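PDB 6Q4S: pentalenene synthase from Streptomyces chartreusis NRRL 3882, which probably converts (2E,6E)-farnesyl diphosphate into the bicyclic sesquiterpenol 7-epi-alpha-eudesmol, a magnesium-dependent cyclisation carried out by an all-helical terpene synthase. Local coordinates for residues 77-82 against 151-156; 121-126 against 144-149. One frame throughout, in Å; residues are numbered along the deposited sequence.

Contact 1. Residues 77-82 against 151-156; sequences FLFDDQ and VAHCEE
Phe79 and His153 meet ring to ring across the gap between helices 63-79 and 136-161, and Asp80 adds its carboxylate at the imidazole. The gap is wide, the closest pair of CA atoms being those of Asp80 and His153 at 10.0 Å, so long side chains must span it. In both aromatic residues CG lies anti to the backbone N (chi1 178° in Phe79), which carries the ring out toward the other segment. The two rings touch over few atoms. CE2 of Phe79 comes to 3.6 Å from CD2 of His153, while CD2 of Phe79 stands 4.0 Å from NE2 of the same imidazole. With centroids 5.4 Å apart and planes inclined at 45°, the pair is oblique, neither stacked nor T-shaped. Val97 and Ala98 of helix 90-103 and Ile119 of helix 118-131 pack against the buried phenyl ring.

Asp80 meets the imidazole at CE1, its side chain crossing that of His153 at about a right angle. Its OD2 lies 4.2 Å from CE1 of His153 and 4.5 Å from NE2, with the carboxylate plane turned 61° from the ring; neither approach is a hydrogen bond. Asp80 opens the DDXXD motif, the aspartate-rich signature of class I terpene synthases, and probably binds magnesium, as in a close relative. The side chain of His153 lies about 9 Å from that of Arg177, a probable substrate-binding residue. Chemically, then, the contact is carried by van der Waals packing of two rings, and no hydrogen bond to His153 fixes how the Asp80 carboxylate is turned.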
ATOM      1  N   PHE A  77       2.595 -10.612  17.033  1.00 36.90           N
ATOM      2  CA  PHE A  77       2.286 -10.867  18.425  1.00 36.73           C
ATOM      3  C   PHE A  77       3.375 -10.421  19.387  1.00 39.08           C
ATOM      4  O   PHE A  77       3.099 -10.095  20.528  1.00 42.03           O
ATOM      5  CB  PHE A  77       2.012 -12.349  18.661  1.00 42.18           C
ATOM      6  CG  PHE A  77       0.672 -12.813  18.156  1.00 42.23           C
ATOM      7  CD1 PHE A  77       0.457 -13.082  16.779  1.00 41.10           C
ATOM      8  CD2 PHE A  77      -0.384 -13.015  19.051  1.00 46.16           C
ATOM      9  CE1 PHE A  77      -0.787 -13.507  16.321  1.00 42.42           C
ATOM     10  CE2 PHE A  77      -1.644 -13.450  18.587  1.00 49.94           C
ATOM     11  CZ  PHE A  77      -1.836 -13.712  17.225  1.00 48.72           C
ATOM     12  N   LEU A  78       4.619 -10.439  18.943  1.00 35.01           N
ATOM     13  CA  LEU A  78       5.698  -9.959  19.773  1.00 36.10           C
ATOM     14  C   LEU A  78       5.800  -8.449  19.715  1.00 39.23           C
ATOM     15  O   LEU A  78       6.411  -7.859  20.581  1.00 43.44           O
ATOM     16  CB  LEU A  78       7.018 -10.560  19.371  1.00 38.31           C
ATOM     17  CG  LEU A  78       7.167 -11.986  19.944  1.00 43.08           C
ATOM     18  CD1 LEU A  78       8.331 -12.719  19.325  1.00 44.24           C
ATOM     19  CD2 LEU A  78       7.241 -11.954  21.474  1.00 46.14           C
ATOM     20  N   PHE A  79       5.244  -7.853  18.682  1.00 36.49           N
ATOM     21  CA  PHE A  79       5.414  -6.419  18.425  1.00 38.78           C
ATOM     22  C   PHE A  79       5.248  -5.533  19.681  1.00 48.37           C
ATOM     23  O   PHE A  79       6.295  -4.986  20.124  1.00 40.99           O
ATOM     24  CB  PHE A  79       4.584  -6.002  17.213  1.00 42.58           C
ATOM     25  CG  PHE A  79       4.647  -4.544  16.879  1.00 42.34           C
ATOM     26  CD1 PHE A  79       5.751  -3.807  17.094  1.00 48.46           C
ATOM     27  CD2 PHE A  79       3.578  -3.959  16.255  1.00 50.44           C
ATOM     28  CE1 PHE A  79       5.777  -2.460  16.757  1.00 53.64           C
ATOM     29  CE2 PHE A  79       3.595  -2.612  15.918  1.00 53.62           C
ATOM     30  CZ  PHE A  79       4.705  -1.862  16.200  1.00 45.98           C
ATOM     31  N   ASP A  80       4.060  -5.422  20.315  1.00 51.23           N
ATOM     32  CA  ASP A  80       3.984  -4.663  21.672  1.00 66.01           C
ATOM     33  C   ASP A  80       5.150  -4.894  22.663  1.00 64.73           C
ATOM     34  O   ASP A  80       5.731  -3.951  23.229  1.00 53.84           O
ATOM     35  CB  ASP A  80       2.669  -4.866  22.458  1.00 71.24           C
ATOM     36  CG  ASP A  80       1.879  -6.063  21.993  1.00 80.71           C
ATOM     37  OD1 ASP A  80       2.380  -7.211  22.170  1.00 77.41           O
ATOM     38  OD2 ASP A  80       0.780  -5.832  21.415  1.00 81.83           O
ATOM     39  N   ASP A  81       5.525  -6.158  22.797  1.00 71.40           N
ATOM     40  CA  ASP A  81       6.522  -6.597  23.789  1.00 72.46           C
ATOM     41  C   ASP A  81       7.989  -6.234  23.419  1.00 65.15           C
ATOM     42  O   ASP A  81       8.903  -6.537  24.164  1.00 58.51           O
ATOM     43  CB  ASP A  81       6.333  -8.117  24.108  1.00 74.74           C
ATOM     44  CG  ASP A  81       4.849  -8.479  24.481  1.00 78.14           C
ATOM     45  OD1 ASP A  81       4.011  -7.562  24.625  1.00 90.81           O
ATOM     46  OD2 ASP A  81       4.508  -9.667  24.610  1.00 79.12           O
ATOM     47  N   GLN A  82       8.223  -5.547  22.309  1.00 64.90           N
ATOM     48  CA  GLN A  82       9.585  -5.133  21.957  1.00 67.06           C
ATOM     49  C   GLN A  82      10.045  -3.862  22.688  1.00 68.51           C
ATOM     50  O   GLN A  82      11.239  -3.552  22.659  1.00 73.42           O
ATOM     51  CB  GLN A  82       9.692  -4.947  20.435  1.00 64.63           C
ATOM     52  CG  GLN A  82       9.455  -6.235  19.652  1.00 64.95           C
ATOM     53  CD  GLN A  82      10.548  -7.279  19.927  1.00 57.15           C
ATOM     54  OE1 GLN A  82      11.662  -7.100  19.512  1.00 51.62           O
ATOM     55  NE2 GLN A  82      10.216  -8.338  20.628  1.00 48.81           N
ATOM     56  N   VAL A 151      -1.699   0.673  10.787  1.00 27.76           N
ATOM     57  CA  VAL A 151      -2.216   1.984  11.110  1.00 28.86           C
ATOM     58  C   VAL A 151      -3.277   1.877  12.233  1.00 30.59           C
ATOM     59  O   VAL A 151      -3.222   2.606  13.232  1.00 29.94           O
ATOM     60  CB  VAL A 151      -2.808   2.680   9.887  1.00 30.08           C
ATOM     61  CG1 VAL A 151      -3.564   3.971  10.322  1.00 35.31           C
ATOM     62  CG2 VAL A 151      -1.690   3.046   8.866  1.00 31.53           C
ATOM     63  N   ALA A 152      -4.213   0.959  12.045  1.00 29.12           N
ATOM     64  CA  ALA A 152      -5.253   0.697  12.985  1.00 30.77           C
ATOM     65  C   ALA A 152      -4.659   0.243  14.318  1.00 35.13           C
ATOM     66  O   ALA A 152      -5.152   0.664  15.381  1.00 34.37           O
ATOM     67  CB  ALA A 152      -6.193  -0.313  12.438  1.00 32.66           C
ATOM     68  N   HIS A 153      -3.625  -0.599  14.275  1.00 32.54           N
ATOM     69  CA  HIS A 153      -2.932  -0.962  15.511  1.00 31.90           C
ATOM     70  C   HIS A 153      -2.388   0.268  16.238  1.00 33.81           C
ATOM     71  O   HIS A 153      -2.494   0.346  17.457  1.00 33.55           O
ATOM     72  CB  HIS A 153      -1.759  -1.907  15.292  1.00 29.07           C
ATOM     73  CG  HIS A 153      -1.039  -2.284  16.561  1.00 32.82           C
ATOM     74  ND1 HIS A 153      -1.638  -3.010  17.569  1.00 36.62           N
ATOM     75  CD2 HIS A 153       0.211  -2.002  17.005  1.00 37.47           C
ATOM     76  CE1 HIS A 153      -0.793  -3.187  18.562  1.00 34.71           C
ATOM     77  NE2 HIS A 153       0.353  -2.627  18.231  1.00 36.92           N
ATOM     78  N   CYS A 154      -1.745   1.186  15.518  1.00 33.02           N
ATOM     79  CA  CYS A 154      -1.287   2.464  16.125  1.00 33.52           C
ATOM     80  C   CYS A 154      -2.444   3.269  16.714  1.00 30.08           C
ATOM     81  O   CYS A 154      -2.277   3.874  17.783  1.00 32.51           O
ATOM     82  CB  CYS A 154      -0.510   3.325  15.106  1.00 33.69           C
ATOM     83  SG  CYS A 154       1.041   2.550  14.634  1.00 37.95           S
ATOM     84  N   GLU A 155      -3.582   3.332  16.033  1.00 29.89           N
ATOM     85  CA  GLU A 155      -4.766   4.005  16.611  1.00 33.19           C
ATOM     86  C   GLU A 155      -5.223   3.359  17.959  1.00 39.70           C
ATOM     87  O   GLU A 155      -5.672   4.055  18.893  1.00 38.09           O
ATOM     88  CB  GLU A 155      -5.941   4.067  15.654  1.00 34.33           C
ATOM     89  CG  GLU A 155      -5.648   4.970  14.449  1.00 33.72           C
ATOM     90  CD  GLU A 155      -6.737   4.927  13.445  1.00 34.60           C
ATOM     91  OE1 GLU A 155      -7.846   4.475  13.756  1.00 36.90           O
ATOM     92  OE2 GLU A 155      -6.500   5.401  12.321  1.00 41.12           O
ATOM     93  N   GLU A 156      -5.125   2.039  18.054  1.00 33.64           N
ATOM     94  CA  GLU A 156      -5.488   1.312  19.295  1.00 35.19           C
ATOM     95  C   GLU A 156      -4.539   1.628  20.437  1.00 35.14           C
ATOM     96  O   GLU A 156      -4.976   1.926  21.554  1.00 39.92           O
ATOM     97  CB  GLU A 156      -5.471  -0.192  19.003  1.00 41.66           C
ATOM     98  CG  GLU A 156      -5.890  -1.168  20.078  1.00 49.90           C
ATOM     99  CD  GLU A 156      -5.970  -2.592  19.473  1.00 45.50           C
ATOM    100  OE1 GLU A 156      -4.936  -3.143  18.971  1.00 63.61           O
ATOM    101  OE2 GLU A 156      -7.082  -3.081  19.357  1.00 52.05           O
TER

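Contact 2. Residues 121-126 against 144-149; sequences LAWAEV and ASWGRF
Segments 121-126 and 144-149 are helical throughout and run in broadly opposite directions, well separated: their nearest CA atoms, those of Trp123 and Trp146, are 12.1 Å apart. Regular i to i+4 bonding continues inside each, as in Val126 N to Ala122 O at 3.0 Å. No hydrogen bond joins the two, and the whole contact rests on one pair of indoles.

Trp123 and Trp146 each carry CG anti to the backbone N (chi1 180° and 176°), which sends both indoles out from their helices into the space between. Coming from facing helices, they overlap while pointing in opposite senses. CZ2 of Trp123 sits 3.3 Å above the plane of the Trp146 ring, displaced toward its rim, and CZ2 of Trp146 in turn lies over a face of Trp123. The shortest approach is from Trp123 CZ2 to Trp146 NE1, 3.4 Å, with Trp146 CE2 at 3.6 Å from the same CZ2 atom. Because the six-membered rings are tilted by 37°, their centroids 4.6 Å apart, the overlap is oblique, neither stacked nor edge-to-face. The NE1 atoms of Trp123 and Trp146 are 3.5 Å apart, yet both are donors and cannot bond each other; instead both give their N-H to the carbonyl oxygen of Leu101, so one acceptor satisfies two buried donors and helps fix both ring orientations.

The pair belongs to the packed interior of the alpha-helical terpene synthase fold. Helix 90-103 supplies Leu101, helix 63-79 brings the ring of Trp72 against both indoles, and helix 183-194 places His185 edge-to-face with Trp146. Farther along helix 136-161, Arg148 hydrogen-bonds Thr140 of the second subunit.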
ATOM      1  N   LEU A 121      14.352  -5.582  11.458  1.00 33.25           N
ATOM      2  CA  LEU A 121      15.280  -6.474  10.762  1.00 32.53           C
ATOM      3  C   LEU A 121      14.678  -7.823  10.477  1.00 30.54           C
ATOM      4  O   LEU A 121      14.879  -8.351   9.392  1.00 36.27           O
ATOM      5  CB  LEU A 121      16.577  -6.630  11.584  1.00 39.24           C
ATOM      6  CG  LEU A 121      17.357  -5.296  11.719  1.00 41.56           C
ATOM      7  CD1 LEU A 121      18.274  -5.367  12.948  1.00 43.76           C
ATOM      8  CD2 LEU A 121      18.144  -4.941  10.462  1.00 37.71           C
ATOM      9  N   ALA A 122      13.943  -8.371  11.436  1.00 31.05           N
ATOM     10  CA  ALA A 122      13.241  -9.629  11.268  1.00 33.09           C
ATOM     11  C   ALA A 122      12.253  -9.520  10.157  1.00 35.60           C
ATOM     12  O   ALA A 122      12.193 -10.390   9.282  1.00 33.94           O
ATOM     13  CB  ALA A 122      12.567 -10.068  12.542  1.00 32.77           C
ATOM     14  N   TRP A 123      11.457  -8.453  10.170  1.00 34.26           N
ATOM     15  CA  TRP A 123      10.498  -8.267   9.089  1.00 30.87           C
ATOM     16  C   TRP A 123      11.146  -8.031   7.749  1.00 29.44           C
ATOM     17  O   TRP A 123      10.681  -8.572   6.757  1.00 33.34           O
ATOM     18  CB  TRP A 123       9.489  -7.160   9.455  1.00 31.74           C
ATOM     19  CG  TRP A 123       8.442  -6.845   8.443  1.00 32.45           C
ATOM     20  CD1 TRP A 123       8.152  -5.582   7.996  1.00 31.49           C
ATOM     21  CD2 TRP A 123       7.530  -7.732   7.739  1.00 29.99           C
ATOM     22  NE1 TRP A 123       7.109  -5.626   7.109  1.00 29.57           N
ATOM     23  CE2 TRP A 123       6.718  -6.924   6.919  1.00 29.92           C
ATOM     24  CE3 TRP A 123       7.314  -9.105   7.733  1.00 34.69           C
ATOM     25  CZ2 TRP A 123       5.716  -7.447   6.067  1.00 31.77           C
ATOM     26  CZ3 TRP A 123       6.314  -9.629   6.889  1.00 36.66           C
ATOM     27  CH2 TRP A 123       5.542  -8.797   6.049  1.00 36.17           C
ATOM     28  N   ALA A 124      12.208  -7.245   7.658  1.00 31.27           N
ATOM     29  CA  ALA A 124      12.839  -7.133   6.341  1.00 32.71           C
ATOM     30  C   ALA A 124      13.220  -8.501   5.768  1.00 36.25           C
ATOM     31  O   ALA A 124      13.103  -8.741   4.528  1.00 39.08           O
ATOM     32  CB  ALA A 124      14.031  -6.217   6.366  1.00 33.28           C
ATOM     33  N   GLU A 125      13.641  -9.414   6.649  1.00 39.30           N
ATOM     34  CA  GLU A 125      13.982 -10.784   6.224  1.00 37.71           C
ATOM     35  C   GLU A 125      12.776 -11.553   5.761  1.00 31.60           C
ATOM     36  O   GLU A 125      12.809 -12.058   4.672  1.00 35.95           O
ATOM     37  CB  GLU A 125      14.710 -11.582   7.339  1.00 39.06           C
ATOM     38  CG  GLU A 125      15.053 -13.013   6.880  1.00 44.60           C
ATOM     39  CD  GLU A 125      15.467 -13.937   8.026  1.00 50.47           C
ATOM     40  OE1 GLU A 125      16.585 -13.699   8.528  1.00 55.86           O
ATOM     41  OE2 GLU A 125      14.667 -14.851   8.401  1.00 42.47           O
ATOM     42  N   VAL A 126      11.711 -11.553   6.570  1.00 32.70           N
ATOM     43  CA  VAL A 126      10.521 -12.327   6.308  1.00 33.22           C
ATOM     44  C   VAL A 126       9.856 -11.908   5.049  1.00 33.49           C
ATOM     45  O   VAL A 126       9.380 -12.766   4.299  1.00 34.74           O
ATOM     46  CB  VAL A 126       9.564 -12.368   7.526  1.00 35.48           C
ATOM     47  CG1 VAL A 126       8.153 -12.846   7.223  1.00 34.71           C
ATOM     48  CG2 VAL A 126      10.192 -13.172   8.645  1.00 39.63           C
ATOM     49  N   ALA A 144      -1.022  -3.107   1.081  1.00 26.97           N
ATOM     50  CA  ALA A 144      -2.049  -2.194   1.605  1.00 29.07           C
ATOM     51  C   ALA A 144      -2.805  -2.870   2.754  1.00 28.72           C
ATOM     52  O   ALA A 144      -3.081  -2.232   3.714  1.00 29.66           O
ATOM     53  CB  ALA A 144      -2.996  -1.798   0.489  1.00 26.69           C
ATOM     54  N   SER A 145      -3.148  -4.155   2.655  1.00 27.28           N
ATOM     55  CA  SER A 145      -3.835  -4.849   3.746  1.00 27.91           C
ATOM     56  C   SER A 145      -3.042  -4.763   5.087  1.00 26.24           C
ATOM     57  O   SER A 145      -3.563  -4.377   6.139  1.00 29.59           O
ATOM     58  CB  SER A 145      -4.092  -6.331   3.392  1.00 25.88           C
ATOM     59  OG  SER A 145      -5.005  -6.526   2.339  1.00 30.32           O
ATOM     60  N   TRP A 146      -1.764  -5.098   5.018  1.00 25.66           N
ATOM     61  CA  TRP A 146      -0.827  -5.063   6.142  1.00 27.30           C
ATOM     62  C   TRP A 146      -0.693  -3.639   6.703  1.00 28.37           C
ATOM     63  O   TRP A 146      -0.706  -3.429   7.910  1.00 26.24           O
ATOM     64  CB  TRP A 146       0.529  -5.511   5.621  1.00 26.06           C
ATOM     65  CG  TRP A 146       1.714  -5.491   6.568  1.00 27.01           C
ATOM     66  CD1 TRP A 146       2.828  -4.704   6.430  1.00 28.83           C
ATOM     67  CD2 TRP A 146       1.991  -6.348   7.677  1.00 26.38           C
ATOM     68  NE1 TRP A 146       3.715  -4.975   7.398  1.00 28.35           N
ATOM     69  CE2 TRP A 146       3.250  -5.966   8.186  1.00 27.26           C
ATOM     70  CE3 TRP A 146       1.279  -7.362   8.339  1.00 29.79           C
ATOM     71  CZ2 TRP A 146       3.843  -6.574   9.294  1.00 27.57           C
ATOM     72  CZ3 TRP A 146       1.894  -7.999   9.426  1.00 29.33           C
ATOM     73  CH2 TRP A 146       3.144  -7.564   9.909  1.00 29.86           C
ATOM     74  N   GLY A 147      -0.535  -2.693   5.790  1.00 26.59           N
ATOM     75  CA  GLY A 147      -0.497  -1.275   6.161  1.00 27.24           C
ATOM     76  C   GLY A 147      -1.732  -0.770   6.876  1.00 27.90           C
ATOM     77  O   GLY A 147      -1.615  -0.089   7.911  1.00 25.67           O
ATOM     78  N   ARG A 148      -2.904  -1.109   6.360  1.00 26.32           N
ATOM     79  CA  ARG A 148      -4.173  -0.692   7.025  1.00 29.64           C
ATOM     80  C   ARG A 148      -4.244  -1.281   8.454  1.00 31.62           C
ATOM     81  O   ARG A 148      -4.578  -0.584   9.404  1.00 29.13           O
ATOM     82  CB  ARG A 148      -5.396  -1.133   6.220  1.00 29.23           C
ATOM     83  CG  ARG A 148      -5.575  -0.427   4.886  1.00 28.71           C
ATOM     84  CD  ARG A 148      -6.852  -0.830   4.187  1.00 30.11           C
ATOM     85  NE  ARG A 148      -6.834  -0.188   2.822  1.00 29.47           N
ATOM     86  CZ  ARG A 148      -6.566  -0.795   1.696  1.00 27.27           C
ATOM     87  NH1 ARG A 148      -6.418  -2.131   1.687  1.00 31.07           N
ATOM     88  NH2 ARG A 148      -6.466  -0.076   0.574  1.00 29.85           N
ATOM     89  N   PHE A 149      -3.815  -2.538   8.601  1.00 29.73           N
ATOM     90  CA  PHE A 149      -3.736  -3.208   9.864  1.00 27.04           C
ATOM     91  C   PHE A 149      -2.839  -2.465  10.836  1.00 28.43           C
ATOM     92  O   PHE A 149      -3.184  -2.242  12.023  1.00 30.58           O
ATOM     93  CB  PHE A 149      -3.276  -4.695   9.693  1.00 28.33           C
ATOM     94  CG  PHE A 149      -2.718  -5.281  10.930  1.00 27.07           C
ATOM     95  CD1 PHE A 149      -3.541  -5.491  12.024  1.00 31.01           C
ATOM     96  CD2 PHE A 149      -1.357  -5.565  11.049  1.00 30.77           C
ATOM     97  CE1 PHE A 149      -3.044  -6.078  13.181  1.00 33.21           C
ATOM     98  CE2 PHE A 149      -0.837  -6.090  12.220  1.00 33.63           C
ATOM     99  CZ  PHE A 149      -1.720  -6.351  13.302  1.00 35.04           C
TER

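How the contacts relate
From the N terminus the chain first passes 77-82, on helix 63-79 and into the DDXXD motif, then runs through helix 90-103 to reach 121-126 on helix 118-131. It turns back along helix 136-161, where 144-149 closes contact 2 over 17 intervening residues; the adjoining 151-156 then closes contact 1 over 68. Contact 2 is thus nested inside the loop of contact 1, and the two do not cross. Helix 136-161 is common to both, tied to helix 118-131 in contact 2 and to helix 63-79 in contact 1, with about 12 Å between the centres of the contacts.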